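Local structure of anthranilate-CoA ligase (Stigmatella aurantiaca, 4WV3) at residues Ser171-Ser176 / Phe219-Thr224; Val88-Leu93 / Pro97-Ile102; Leu228-Tyr233 / Glu321-Phe326; Val13-Arg18 / Asp191-Ala196. The protein belongs to the ANL superfamily of AMP-binding enzymes, which pair a large N-terminal domain with a smaller C-terminal one. All blocks are in the same frame, centred on the assembly; numbering follows the deposited sequence.

Contact 1. Residues Ser171-Ser176 / Phe219-Thr224; sequences SLNYSS and FFTFGT. With 3UK (5'-O-[(S)-[(2-aminobenzoyl)oxy](hydroxy)phosphoryl]adenosine), chain C.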
# COMPACT_ATOMS: atom_id res chain seq x y z
N SER A 171 -12.26 4.91 -9.56
CA SER A 171 -11.09 5.45 -8.88
C SER A 171 -9.83 5.43 -9.75
O SER A 171 -9.72 4.65 -10.69
CB SER A 171 -10.82 4.70 -7.57
OG SER A 171 -10.45 3.36 -7.81
N LEU A 172 -8.90 6.32 -9.42
CA LEU A 172 -7.63 6.41 -10.13
C LEU A 172 -6.49 6.63 -9.14
O LEU A 172 -6.40 7.68 -8.50
CB LEU A 172 -7.67 7.55 -11.15
CG LEU A 172 -6.39 7.83 -11.94
CD1 LEU A 172 -5.96 6.59 -12.71
CD2 LEU A 172 -6.59 9.00 -12.88
N ASN A 173 -5.62 5.63 -9.01
CA ASN A 173 -4.50 5.71 -8.09
C ASN A 173 -3.16 5.85 -8.80
O ASN A 173 -2.82 5.04 -9.67
CB ASN A 173 -4.47 4.48 -7.17
CG ASN A 173 -5.62 4.48 -6.18
OD1 ASN A 173 -5.50 5.01 -5.08
ND2 ASN A 173 -6.73 3.88 -6.57
N TYR A 174 -2.41 6.88 -8.44
CA TYR A 174 -1.11 7.13 -9.05
C TYR A 174 0.02 6.47 -8.26
O TYR A 174 0.46 6.98 -7.23
CB TYR A 174 -0.86 8.63 -9.20
CG TYR A 174 -1.59 9.23 -10.38
CD1 TYR A 174 -0.97 9.32 -11.62
CD2 TYR A 174 -2.89 9.70 -10.25
CE1 TYR A 174 -1.63 9.87 -12.71
CE2 TYR A 174 -3.56 10.25 -11.33
CZ TYR A 174 -2.92 10.33 -12.56
OH TYR A 174 -3.58 10.88 -13.64
N SER A 175 0.48 5.33 -8.76
CA SER A 175 1.55 4.58 -8.13
C SER A 175 2.91 5.14 -8.52
O SER A 175 3.22 5.26 -9.70
CB SER A 175 1.47 3.10 -8.52
OG SER A 175 2.53 2.35 -7.96
N SER A 176 3.72 5.50 -7.52
CA SER A 176 5.05 6.04 -7.76
C SER A 176 5.92 5.04 -8.51
O SER A 176 5.99 3.87 -8.15
CB SER A 176 5.71 6.43 -6.44
OG SER A 176 5.86 5.31 -5.59
N PHE A 219 -4.62 6.73 0.27
CA PHE A 219 -4.26 6.83 -1.14
C PHE A 219 -3.51 5.58 -1.59
O PHE A 219 -3.40 5.29 -2.78
CB PHE A 219 -3.46 8.11 -1.45
CG PHE A 219 -2.21 8.28 -0.62
CD1 PHE A 219 -1.05 7.59 -0.94
CD2 PHE A 219 -2.20 9.15 0.45
CE1 PHE A 219 0.10 7.76 -0.19
CE2 PHE A 219 -1.05 9.33 1.20
CZ PHE A 219 0.10 8.63 0.89
N PHE A 220 -2.99 4.84 -0.61
CA PHE A 220 -2.36 3.55 -0.85
C PHE A 220 -3.45 2.48 -0.77
O PHE A 220 -4.10 2.33 0.26
CB PHE A 220 -1.29 3.29 0.21
CG PHE A 220 -0.38 2.13 -0.10
CD1 PHE A 220 -0.36 1.56 -1.36
CD2 PHE A 220 0.45 1.62 0.88
CE1 PHE A 220 0.48 0.50 -1.63
CE2 PHE A 220 1.29 0.56 0.61
CZ PHE A 220 1.31 -0.00 -0.65
N THR A 221 -3.64 1.73 -1.86
CA THR A 221 -4.73 0.75 -1.92
C THR A 221 -4.60 -0.36 -0.88
O THR A 221 -5.58 -1.03 -0.56
CB THR A 221 -4.87 0.12 -3.33
OG1 THR A 221 -3.63 -0.47 -3.73
CG2 THR A 221 -5.28 1.18 -4.35
N PHE A 222 -3.39 -0.54 -0.36
CA PHE A 222 -3.17 -1.46 0.75
C PHE A 222 -3.96 -0.98 1.96
O PHE A 222 -4.56 -1.77 2.68
CB PHE A 222 -1.68 -1.57 1.07
CG PHE A 222 -1.38 -2.38 2.30
CD1 PHE A 222 -1.98 -3.61 2.50
CD2 PHE A 222 -0.48 -1.92 3.24
CE1 PHE A 222 -1.71 -4.35 3.63
CE2 PHE A 222 -0.19 -2.66 4.37
CZ PHE A 222 -0.81 -3.88 4.57
N GLY A 223 -3.96 0.34 2.17
CA GLY A 223 -4.72 0.94 3.25
C GLY A 223 -6.17 1.18 2.86
O GLY A 223 -7.06 1.05 3.70
N THR A 224 -6.39 1.53 1.60
CA THR A 224 -7.74 1.81 1.10
C THR A 224 -8.66 0.62 1.31
O THR A 224 -9.77 0.75 1.83
CB THR A 224 -7.72 2.17 -0.40
OG1 THR A 224 -6.75 3.19 -0.64
CG2 THR A 224 -9.09 2.67 -0.83
C10 3UK C . 5.81 -5.28 -3.68
C15 3UK C . 5.56 -7.00 -1.90
C17 3UK C . 6.85 -8.82 -1.12
C21 3UK C . 5.75 -6.13 -4.92
C26 3UK C . 0.19 -3.34 -2.18
C28 3UK C . -0.66 -4.94 -0.57
O01 3UK C . 2.38 -2.35 -2.31
C02 3UK C . 1.38 -2.64 -2.93
O03 3UK C . 1.11 -2.03 -4.18
P04 3UK C . 2.23 -1.18 -4.94
O05 3UK C . 1.62 -0.62 -6.26
O06 3UK C . 3.51 -2.06 -5.32
C07 3UK C . 3.38 -3.48 -5.47
C08 3UK C . 4.74 -4.10 -5.36
O09 3UK C . 5.20 -4.03 -3.99
N11 3UK C . 5.11 -5.91 -2.61
C12 3UK C . 3.90 -5.52 -2.11
N13 3UK C . 3.57 -6.36 -1.09
C14 3UK C . 4.58 -7.29 -0.94
N16 3UK C . 6.68 -7.77 -1.97
N18 3UK C . 5.96 -9.14 -0.19
C19 3UK C . 4.84 -8.43 -0.05
N20 3UK C . 3.89 -8.77 0.95
O22 3UK C . 6.98 -6.05 -5.61
C23 3UK C . 4.69 -5.53 -5.72
O24 3UK C . 4.97 -5.70 -7.12
O25 3UK C . 2.64 -0.00 -4.06
C27 3UK C . 0.43 -4.31 -1.23
C29 3UK C . -2.01 -4.57 -0.89
C30 3UK C . -2.25 -3.61 -1.84
C31 3UK C . -1.17 -2.98 -2.50
N32 3UK C . -1.42 -1.95 -3.51

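Contact 2. Residues Val88-Leu93 / Pro97-Ile102; sequences VGINTL and PEYEYI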
# COMPACT_ATOMS: atom_id res chain seq x y z
N VAL A 88 -9.69 10.41 -7.18
CA VAL A 88 -8.24 10.36 -7.35
C VAL A 88 -7.53 10.57 -6.02
O VAL A 88 -7.30 11.71 -5.61
CB VAL A 88 -7.76 11.40 -8.37
CG1 VAL A 88 -6.27 11.23 -8.64
CG2 VAL A 88 -8.55 11.28 -9.67
N GLY A 89 -7.20 9.47 -5.34
CA GLY A 89 -6.51 9.53 -4.07
C GLY A 89 -5.03 9.81 -4.26
O GLY A 89 -4.28 8.96 -4.74
N ILE A 90 -4.60 11.00 -3.86
CA ILE A 90 -3.24 11.46 -4.14
C ILE A 90 -2.32 11.35 -2.93
O ILE A 90 -2.73 11.59 -1.80
CB ILE A 90 -3.26 12.92 -4.66
CG1 ILE A 90 -4.32 13.08 -5.75
CG2 ILE A 90 -1.89 13.32 -5.19
CD1 ILE A 90 -4.44 14.48 -6.30
N ASN A 91 -1.07 10.97 -3.19
CA ASN A 91 -0.03 10.89 -2.17
C ASN A 91 0.14 12.22 -1.44
O ASN A 91 0.24 13.28 -2.06
CB ASN A 91 1.30 10.46 -2.81
CG ASN A 91 2.36 10.11 -1.78
OD1 ASN A 91 2.45 10.72 -0.71
ND2 ASN A 91 3.18 9.12 -2.11
N THR A 92 0.19 12.15 -0.11
CA THR A 92 0.24 13.34 0.73
C THR A 92 1.64 13.96 0.81
O THR A 92 1.79 15.17 1.01
CB THR A 92 -0.35 13.05 2.14
OG1 THR A 92 -1.57 13.77 2.31
CG2 THR A 92 0.62 13.43 3.25
N LEU A 93 2.67 13.13 0.63
CA LEU A 93 4.05 13.61 0.69
C LEU A 93 4.80 14.00 -0.58
O LEU A 93 6.03 13.93 -0.62
CB LEU A 93 4.91 12.69 1.56
CG LEU A 93 4.67 12.65 3.07
CD1 LEU A 93 4.23 14.01 3.59
CD2 LEU A 93 3.67 11.56 3.45
N PRO A 97 5.61 20.00 -8.36
CA PRO A 97 5.58 19.54 -9.76
C PRO A 97 4.88 18.20 -9.91
O PRO A 97 4.23 17.95 -10.92
CB PRO A 97 7.06 19.40 -10.10
CG PRO A 97 7.76 20.31 -9.17
CD PRO A 97 6.99 20.23 -7.90
N GLU A 98 5.04 17.33 -8.91
CA GLU A 98 4.42 16.02 -8.93
C GLU A 98 2.90 16.13 -8.86
O GLU A 98 2.18 15.34 -9.47
CB GLU A 98 4.95 15.15 -7.79
CG GLU A 98 6.43 14.84 -7.90
CD GLU A 98 6.96 14.09 -6.69
OE1 GLU A 98 6.81 14.59 -5.56
OE2 GLU A 98 7.52 12.98 -6.88
N TYR A 99 2.42 17.11 -8.10
CA TYR A 99 0.99 17.37 -8.01
C TYR A 99 0.47 17.98 -9.30
O TYR A 99 -0.67 17.74 -9.70
CB TYR A 99 0.69 18.32 -6.84
CG TYR A 99 0.82 17.67 -5.48
CD1 TYR A 99 0.39 16.36 -5.27
CD2 TYR A 99 1.36 18.36 -4.41
CE1 TYR A 99 0.50 15.77 -4.03
CE2 TYR A 99 1.48 17.78 -3.16
CZ TYR A 99 1.05 16.48 -2.98
OH TYR A 99 1.17 15.89 -1.74
N GLU A 100 1.31 18.76 -9.97
CA GLU A 100 0.94 19.41 -11.21
C GLU A 100 0.73 18.39 -12.33
O GLU A 100 -0.19 18.51 -13.13
CB GLU A 100 1.99 20.44 -11.63
CG GLU A 100 1.65 21.19 -12.90
CD GLU A 100 2.81 22.02 -13.42
OE1 GLU A 100 3.32 22.88 -12.67
OE2 GLU A 100 3.22 21.80 -14.58
N TYR A 101 1.60 17.39 -12.37
CA TYR A 101 1.48 16.32 -13.36
C TYR A 101 0.19 15.54 -13.17
O TYR A 101 -0.55 15.32 -14.13
CB TYR A 101 2.68 15.37 -13.27
CG TYR A 101 2.53 14.14 -14.15
CD1 TYR A 101 2.78 14.20 -15.51
CD2 TYR A 101 2.13 12.92 -13.61
CE1 TYR A 101 2.64 13.08 -16.32
CE2 TYR A 101 1.99 11.80 -14.40
CZ TYR A 101 2.24 11.88 -15.76
OH TYR A 101 2.11 10.77 -16.55
N ILE A 102 -0.08 15.13 -11.94
CA ILE A 102 -1.26 14.33 -11.62
C ILE A 102 -2.56 15.04 -11.98
O ILE A 102 -3.40 14.49 -12.70
CB ILE A 102 -1.29 13.94 -10.13
CG1 ILE A 102 -0.14 12.98 -9.82
CG2 ILE A 102 -2.62 13.30 -9.77
CD1 ILE A 102 -0.04 12.60 -8.36

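Contact 3. Residues Leu228-Tyr233 / Glu321-Phe326; sequences LIFPWY and ENFHIF. With 3UK (5'-O-[(S)-[(2-aminobenzoyl)oxy](hydroxy)phosphoryl]adenosine), chain C.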
# COMPACT_ATOMS: atom_id res chain seq x y z
N LEU A 228 -10.74 0.38 5.15
CA LEU A 228 -11.96 1.08 4.76
C LEU A 228 -12.91 0.18 3.98
O LEU A 228 -13.99 -0.17 4.46
CB LEU A 228 -11.63 2.33 3.95
CG LEU A 228 -12.49 3.56 4.22
CD1 LEU A 228 -12.23 4.64 3.17
CD2 LEU A 228 -13.96 3.19 4.26
N ILE A 229 -12.51 -0.17 2.76
CA ILE A 229 -13.35 -0.96 1.87
C ILE A 229 -13.65 -2.35 2.44
O ILE A 229 -14.80 -2.79 2.45
CB ILE A 229 -12.70 -1.11 0.48
CG1 ILE A 229 -12.38 0.26 -0.10
CG2 ILE A 229 -13.62 -1.89 -0.45
CD1 ILE A 229 -13.58 1.18 -0.22
N PHE A 230 -12.61 -3.02 2.92
CA PHE A 230 -12.76 -4.38 3.44
C PHE A 230 -13.58 -4.45 4.75
O PHE A 230 -14.50 -5.26 4.84
CB PHE A 230 -11.40 -5.08 3.61
CG PHE A 230 -10.60 -5.21 2.33
CD1 PHE A 230 -11.14 -4.86 1.11
CD2 PHE A 230 -9.30 -5.69 2.36
CE1 PHE A 230 -10.41 -4.98 -0.06
CE2 PHE A 230 -8.56 -5.81 1.20
CZ PHE A 230 -9.12 -5.46 -0.01
N PRO A 231 -13.25 -3.62 5.76
CA PRO A 231 -14.03 -3.72 6.99
C PRO A 231 -15.49 -3.28 6.84
O PRO A 231 -16.37 -3.88 7.44
CB PRO A 231 -13.30 -2.79 7.96
CG PRO A 231 -12.58 -1.83 7.09
CD PRO A 231 -12.16 -2.63 5.89
N TRP A 232 -15.73 -2.24 6.05
CA TRP A 232 -17.09 -1.74 5.85
C TRP A 232 -17.93 -2.70 5.02
O TRP A 232 -19.16 -2.66 5.06
CB TRP A 232 -17.08 -0.34 5.22
CG TRP A 232 -16.73 0.75 6.20
CD1 TRP A 232 -16.19 0.59 7.44
CD2 TRP A 232 -16.91 2.16 6.01
NE1 TRP A 232 -16.02 1.81 8.04
CE2 TRP A 232 -16.45 2.79 7.18
CE3 TRP A 232 -17.40 2.94 4.97
CZ2 TRP A 232 -16.47 4.17 7.34
CZ3 TRP A 232 -17.43 4.32 5.12
CH2 TRP A 232 -16.97 4.92 6.30
N TYR A 233 -17.26 -3.56 4.26
CA TYR A 233 -17.93 -4.56 3.45
C TYR A 233 -18.63 -5.60 4.34
O TYR A 233 -19.63 -6.20 3.93
CB TYR A 233 -16.93 -5.25 2.52
CG TYR A 233 -17.52 -6.33 1.65
CD1 TYR A 233 -18.32 -6.02 0.56
CD2 TYR A 233 -17.26 -7.67 1.90
CE1 TYR A 233 -18.86 -7.01 -0.24
CE2 TYR A 233 -17.80 -8.67 1.11
CZ TYR A 233 -18.59 -8.33 0.04
OH TYR A 233 -19.12 -9.32 -0.76
N GLU A 321 -2.20 -2.38 -9.27
CA GLU A 321 -2.80 -2.87 -10.50
C GLU A 321 -3.89 -3.91 -10.22
O GLU A 321 -4.84 -4.05 -10.98
CB GLU A 321 -1.74 -3.47 -11.43
CG GLU A 321 -0.79 -2.45 -12.05
CD GLU A 321 0.37 -2.08 -11.13
OE1 GLU A 321 0.37 -2.52 -9.96
OE2 GLU A 321 1.27 -1.34 -11.58
N ASN A 322 -3.73 -4.64 -9.12
CA ASN A 322 -4.70 -5.65 -8.71
C ASN A 322 -5.57 -5.13 -7.56
O ASN A 322 -6.45 -5.83 -7.07
CB ASN A 322 -3.99 -6.94 -8.29
CG ASN A 322 -4.95 -8.10 -8.09
OD1 ASN A 322 -5.80 -8.36 -8.95
ND2 ASN A 322 -4.84 -8.78 -6.96
N PHE A 323 -5.29 -3.90 -7.13
CA PHE A 323 -6.03 -3.31 -6.02
C PHE A 323 -5.49 -3.79 -4.68
O PHE A 323 -5.07 -2.99 -3.84
CB PHE A 323 -7.52 -3.63 -6.14
CG PHE A 323 -8.40 -2.74 -5.30
CD1 PHE A 323 -8.70 -1.45 -5.71
CD2 PHE A 323 -8.92 -3.19 -4.10
CE1 PHE A 323 -9.50 -0.63 -4.94
CE2 PHE A 323 -9.72 -2.38 -3.32
CZ PHE A 323 -10.01 -1.10 -3.74
N HIS A 324 -5.50 -5.11 -4.48
CA HIS A 324 -5.02 -5.70 -3.23
C HIS A 324 -4.33 -7.06 -3.36
O HIS A 324 -3.95 -7.47 -4.45
CB HIS A 324 -6.17 -5.77 -2.22
CG HIS A 324 -5.76 -5.43 -0.82
ND1 HIS A 324 -5.43 -6.39 0.11
CD2 HIS A 324 -5.61 -4.24 -0.20
CE1 HIS A 324 -5.11 -5.81 1.25
NE2 HIS A 324 -5.21 -4.50 1.09
N ILE A 325 -4.19 -7.73 -2.23
CA ILE A 325 -3.37 -8.94 -2.11
C ILE A 325 -3.86 -10.12 -2.96
O ILE A 325 -5.05 -10.43 -2.99
CB ILE A 325 -3.25 -9.38 -0.63
CG1 ILE A 325 -2.59 -8.27 0.19
CG2 ILE A 325 -2.47 -10.67 -0.50
CD1 ILE A 325 -2.34 -8.64 1.64
N PHE A 326 -2.92 -10.77 -3.65
CA PHE A 326 -3.23 -11.93 -4.49
C PHE A 326 -2.51 -13.20 -4.03
O PHE A 326 -2.88 -14.31 -4.43
CB PHE A 326 -2.95 -11.64 -5.97
CG PHE A 326 -1.59 -11.06 -6.23
CD1 PHE A 326 -0.54 -11.87 -6.61
CD2 PHE A 326 -1.37 -9.69 -6.12
CE1 PHE A 326 0.72 -11.34 -6.85
CE2 PHE A 326 -0.11 -9.16 -6.36
CZ PHE A 326 0.93 -9.98 -6.73
C10 3UK C . 5.81 -5.28 -3.68
C15 3UK C . 5.56 -7.00 -1.90
C17 3UK C . 6.85 -8.82 -1.12
C21 3UK C . 5.75 -6.13 -4.92
C26 3UK C . 0.19 -3.34 -2.18
C28 3UK C . -0.66 -4.94 -0.57
O01 3UK C . 2.38 -2.35 -2.31
C02 3UK C . 1.38 -2.64 -2.93
O03 3UK C . 1.11 -2.03 -4.18
P04 3UK C . 2.23 -1.18 -4.94
O05 3UK C . 1.62 -0.62 -6.26
O06 3UK C . 3.51 -2.06 -5.32
C07 3UK C . 3.38 -3.48 -5.47
C08 3UK C . 4.74 -4.10 -5.36
O09 3UK C . 5.20 -4.03 -3.99
N11 3UK C . 5.11 -5.91 -2.61
C12 3UK C . 3.90 -5.52 -2.11
N13 3UK C . 3.57 -6.36 -1.09
C14 3UK C . 4.58 -7.29 -0.94
N16 3UK C . 6.68 -7.77 -1.97
N18 3UK C . 5.96 -9.14 -0.19
C19 3UK C . 4.84 -8.43 -0.05
N20 3UK C . 3.89 -8.77 0.95
O22 3UK C . 6.98 -6.05 -5.61
C23 3UK C . 4.69 -5.53 -5.72
O24 3UK C . 4.97 -5.70 -7.12
O25 3UK C . 2.64 -0.00 -4.06
C27 3UK C . 0.43 -4.31 -1.23
C29 3UK C . -2.01 -4.57 -0.89
C30 3UK C . -2.25 -3.61 -1.84
C31 3UK C . -1.17 -2.98 -2.50
N32 3UK C . -1.42 -1.95 -3.51

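Contact 4. Residues Val13-Arg18 / Asp191-Ala196; sequences VDILER and DYPLTA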
# COMPACT_ATOMS: atom_id res chain seq x y z
N VAL A 13 -20.35 2.48 -3.95
CA VAL A 13 -20.89 3.13 -2.77
C VAL A 13 -21.69 2.12 -1.95
O VAL A 13 -22.00 2.35 -0.78
CB VAL A 13 -21.78 4.34 -3.13
CG1 VAL A 13 -23.13 3.88 -3.65
CG2 VAL A 13 -21.95 5.26 -1.92
N ASP A 14 -22.01 0.99 -2.57
CA ASP A 14 -22.70 -0.10 -1.88
C ASP A 14 -21.85 -0.68 -0.76
O ASP A 14 -22.38 -1.24 0.20
CB ASP A 14 -23.10 -1.19 -2.87
CG ASP A 14 -23.87 -2.32 -2.21
OD1 ASP A 14 -25.07 -2.13 -1.93
OD2 ASP A 14 -23.27 -3.38 -1.96
N ILE A 15 -20.53 -0.55 -0.89
CA ILE A 15 -19.60 -0.97 0.15
C ILE A 15 -19.99 -0.33 1.48
O ILE A 15 -19.95 -0.97 2.53
CB ILE A 15 -18.14 -0.58 -0.22
CG1 ILE A 15 -17.66 -1.41 -1.41
CG2 ILE A 15 -17.21 -0.78 0.96
CD1 ILE A 15 -17.56 -2.89 -1.12
N LEU A 16 -20.38 0.94 1.41
CA LEU A 16 -20.89 1.65 2.58
C LEU A 16 -22.38 1.39 2.78
O LEU A 16 -22.83 1.15 3.90
CB LEU A 16 -20.65 3.16 2.41
CG LEU A 16 -21.51 4.10 3.25
CD1 LEU A 16 -21.19 3.97 4.73
CD2 LEU A 16 -21.35 5.54 2.78
N GLU A 17 -23.14 1.41 1.69
CA GLU A 17 -24.59 1.38 1.77
C GLU A 17 -25.21 -0.00 1.95
O GLU A 17 -26.43 -0.13 2.07
CB GLU A 17 -25.21 2.09 0.56
CG GLU A 17 -24.91 3.58 0.50
CD GLU A 17 -25.66 4.30 -0.60
OE1 GLU A 17 -26.43 3.63 -1.33
OE2 GLU A 17 -25.49 5.52 -0.74
N ARG A 18 -24.39 -1.04 1.98
CA ARG A 18 -24.88 -2.39 2.27
C ARG A 18 -25.06 -2.55 3.78
O ARG A 18 -25.57 -3.57 4.25
CB ARG A 18 -23.94 -3.46 1.72
CG ARG A 18 -22.59 -3.51 2.41
CD ARG A 18 -21.57 -4.31 1.59
NE ARG A 18 -21.82 -5.75 1.63
CZ ARG A 18 -22.42 -6.43 0.66
NH1 ARG A 18 -22.85 -5.80 -0.43
NH2 ARG A 18 -22.59 -7.74 0.77
N ASP A 191 -14.24 -4.07 -8.63
CA ASP A 191 -12.99 -4.46 -7.98
C ASP A 191 -13.06 -4.36 -6.46
O ASP A 191 -12.37 -5.08 -5.75
CB ASP A 191 -11.83 -3.63 -8.51
CG ASP A 191 -11.62 -3.80 -10.00
OD1 ASP A 191 -11.95 -4.89 -10.52
OD2 ASP A 191 -11.14 -2.85 -10.65
N TYR A 192 -13.91 -3.46 -5.97
CA TYR A 192 -14.00 -3.21 -4.53
C TYR A 192 -14.67 -4.33 -3.72
O TYR A 192 -14.09 -4.80 -2.74
CB TYR A 192 -14.62 -1.83 -4.25
CG TYR A 192 -13.69 -0.69 -4.57
CD1 TYR A 192 -13.05 0.01 -3.55
CD2 TYR A 192 -13.43 -0.32 -5.88
CE1 TYR A 192 -12.19 1.05 -3.83
CE2 TYR A 192 -12.56 0.72 -6.17
CZ TYR A 192 -11.95 1.40 -5.14
OH TYR A 192 -11.09 2.44 -5.42
N PRO A 193 -15.88 -4.76 -4.11
CA PRO A 193 -16.44 -5.88 -3.34
C PRO A 193 -15.72 -7.19 -3.64
O PRO A 193 -15.73 -8.10 -2.80
CB PRO A 193 -17.89 -5.94 -3.83
CG PRO A 193 -17.85 -5.37 -5.19
CD PRO A 193 -16.82 -4.28 -5.13
N LEU A 194 -15.11 -7.29 -4.82
CA LEU A 194 -14.38 -8.49 -5.20
C LEU A 194 -13.14 -8.71 -4.34
O LEU A 194 -12.94 -9.80 -3.81
CB LEU A 194 -14.00 -8.44 -6.68
CG LEU A 194 -15.08 -8.85 -7.69
CD1 LEU A 194 -14.60 -8.62 -9.11
CD2 LEU A 194 -15.47 -10.30 -7.48
N THR A 195 -12.31 -7.68 -4.21
CA THR A 195 -11.13 -7.77 -3.36
C THR A 195 -11.52 -7.92 -1.90
O THR A 195 -10.84 -8.59 -1.13
CB THR A 195 -10.21 -6.54 -3.51
OG1 THR A 195 -10.96 -5.34 -3.30
CG2 THR A 195 -9.58 -6.50 -4.90
N ALA A 196 -12.63 -7.29 -1.52
CA ALA A 196 -13.12 -7.36 -0.15
C ALA A 196 -13.55 -8.77 0.21
O ALA A 196 -13.40 -9.21 1.35
CB ALA A 196 -14.27 -6.39 0.06

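Contact 1. Residues Ser171-Ser176 / Phe219-Thr224
Asn-173, near the end of a strand, and Thr-221, in the first turn of a helix, meet beside the ligand pocket of an ANL-type N-terminal domain. Strand 169-175 runs here into the signature loop rich in serine, threonine and glycine. The close-packed part is small and buried: CG of Asn-173 lies 3.8 Å from CG2 of Thr-221, and the two side chains cross at a slant. Thr-221 divides its branches. With OG1 set between the backbone N and the carbonyl carbon (chi1 57°), the methyl is left for Asn-173 while the hydroxyl reaches into the pocket. There OG1 accepts a hydrogen bond from N32 of 3UK at 2.7 Å, and it has a second hydrogen-bonding partner in Phe-323 O. Phe-220, the N-cap residue, accepts from Thr-224 N through its own carbonyl; CB of Phe-222 sits over the centre of one face of the Phe-220 ring. Past the strand's end the contact opens: Ser-176, in the loop, is exposed and the segments draw apart. Toward the ligand, Ser-175 OG stands 3.5 Å from O05 of 3UK, and the Phe-220 ring presents its edge, CZ lying 3.1 Å from O01 of 3UK.

Contact 2. Residues Val88-Leu93 / Pro97-Ile102
Ile-90 and Tyr-99 mark the closest backbone approach, their CA atoms 8.2 Å apart, where the chain has left strand 86-89 and doubles back into helix 96-105. Ile-90 points at the helix and divides its contacts between two residues one turn apart. Its CG2 branch, anti to the backbone N, comes to the edge of the Tyr-99 ring, 3.6 Å from CE1, and also meets CD1 of Ile-102 at 3.7 Å. The two isoleucines lie antiparallel alongside one another, bringing CD1 of Ile-90 near CG2 of Ile-102; earlier in the chain, on the strand, Val-88 CG1 touches that same methyl more loosely. This is the first half of a beta-alpha-beta crossover: strand 86-89 lies at the edge of a parallel five-stranded sheet, and the helix carries the chain across strand 62-66 to strand 110-114. Polar contacts take over at the turn. Tyr-99 OH donates to Asn-91 O at 2.8 Å, in the carbonyl plane on a lone pair (C=O...donor angle 141°), and is hydrogen-bonded to Leu-94 N as well, so one phenol of the helix grips the turn at two backbone atoms. Asn-91 OD1 accepts from Leu-93 N at 2.8 Å, an Asx turn.

Contact 3. Residues Leu228-Tyr233 / Glu321-Phe326
Phe-230 and His-324 have the nearest CA atoms, yet these are 10.3 Å apart: a kinked turn of helix 221-234 faces an irregular corner leading into strand 325-328, and rings bridge the gap. The result is an aromatic wall of the ligand pocket in the ANL N-terminal domain. Phe-230, with CG anti to its carbonyl carbon (chi1 -59°), drives the edge of its ring into a face of the His-324 imidazole. It is a T-shaped pair with centroids 4.5 Å apart and planes at 71°, CE2 standing above the centre of the imidazole. The opposite face is taken by the aryl ring of 3UK, whose C29 also lies above the centre, so His-324 is sandwiched between protein and ligand. A hydrogen bond from its NE2 to Phe-222 O helps fix the ring's rotation. Beside this stack, CE1 of Phe-230 and CE2 of Phe-323 meet at 4.2 Å, and Phe-323 goes on to an edge-to-face pair with Tyr-192. The backbone O of Phe-323 lies 3.5 Å from C30 of 3UK. Within the corner, Asn-322 ND2 donates to His-324 O at 3.0 Å, approaching from 36° out of the carbonyl plane.

Contact 4. Residues Val13-Arg18 / Asp191-Ala196
Ile-15 does nearly all the touching between helix 14-17 and the start of helix 191-204, and the contact is wholly apolar. Its CD1 meets Pro-193, 3.9 Å from CA and 4.1 Å from CB. CG1, placed anti to the carbonyl carbon (chi1 -68°), meets CB of Tyr-192 at 4.2 Å, the two side chains crossing at about a right angle. The rest of Tyr-192 leads away from Ile-15, and its OH is hydrogen-bonded to Ser-171 OG. In fold terms, a short N-terminal helix is laid against the helix that follows strand 183-188, within the large N-terminal domain. Helix 221-234 packs on both, through Tyr-233 on Ile-15 and Ile-229 on Tyr-192, so three helices meet here.

Polar bonds lie within each segment or run to neighbouring parts of the chain. Arg-18 NH1 and Asp-14 OD2 form a salt bridge at 2.9 Å, the carboxylate oxygen lying in the guanidinium plane, and Arg-18 NE bonds to Tyr-233 O. On the other segment, Asp-191 O takes two donors from one residue, Thr-195 N at 3.0 Å and Thr-195 OG1 at 2.8 Å, while Asp-191 OD2 is held by Ala-188 N and His-187 ND1.

From the N terminus, the chain opens contact 4 at 13-18 and closes it only at 191-196, a long loop that encloses contact 2 entirely. Contact 2 is the local one, joining an edge strand of the parallel sheet to the helix that follows it. Contact 1 opens at 171-176, inside that loop, and closes at 219-224, beyond it, so contacts 1 and 4 cross. Contact 3 follows in series, starting further along helix 221-234, which it shares with contact 1, and closing at 321-326. Phe-219 packs contact 1 on contact 2, Phe-222 O with His-324 NE2 joins contacts 1 and 3 beside 3UK, and Arg-18 with Tyr-233 ties contact 4 to contact 3.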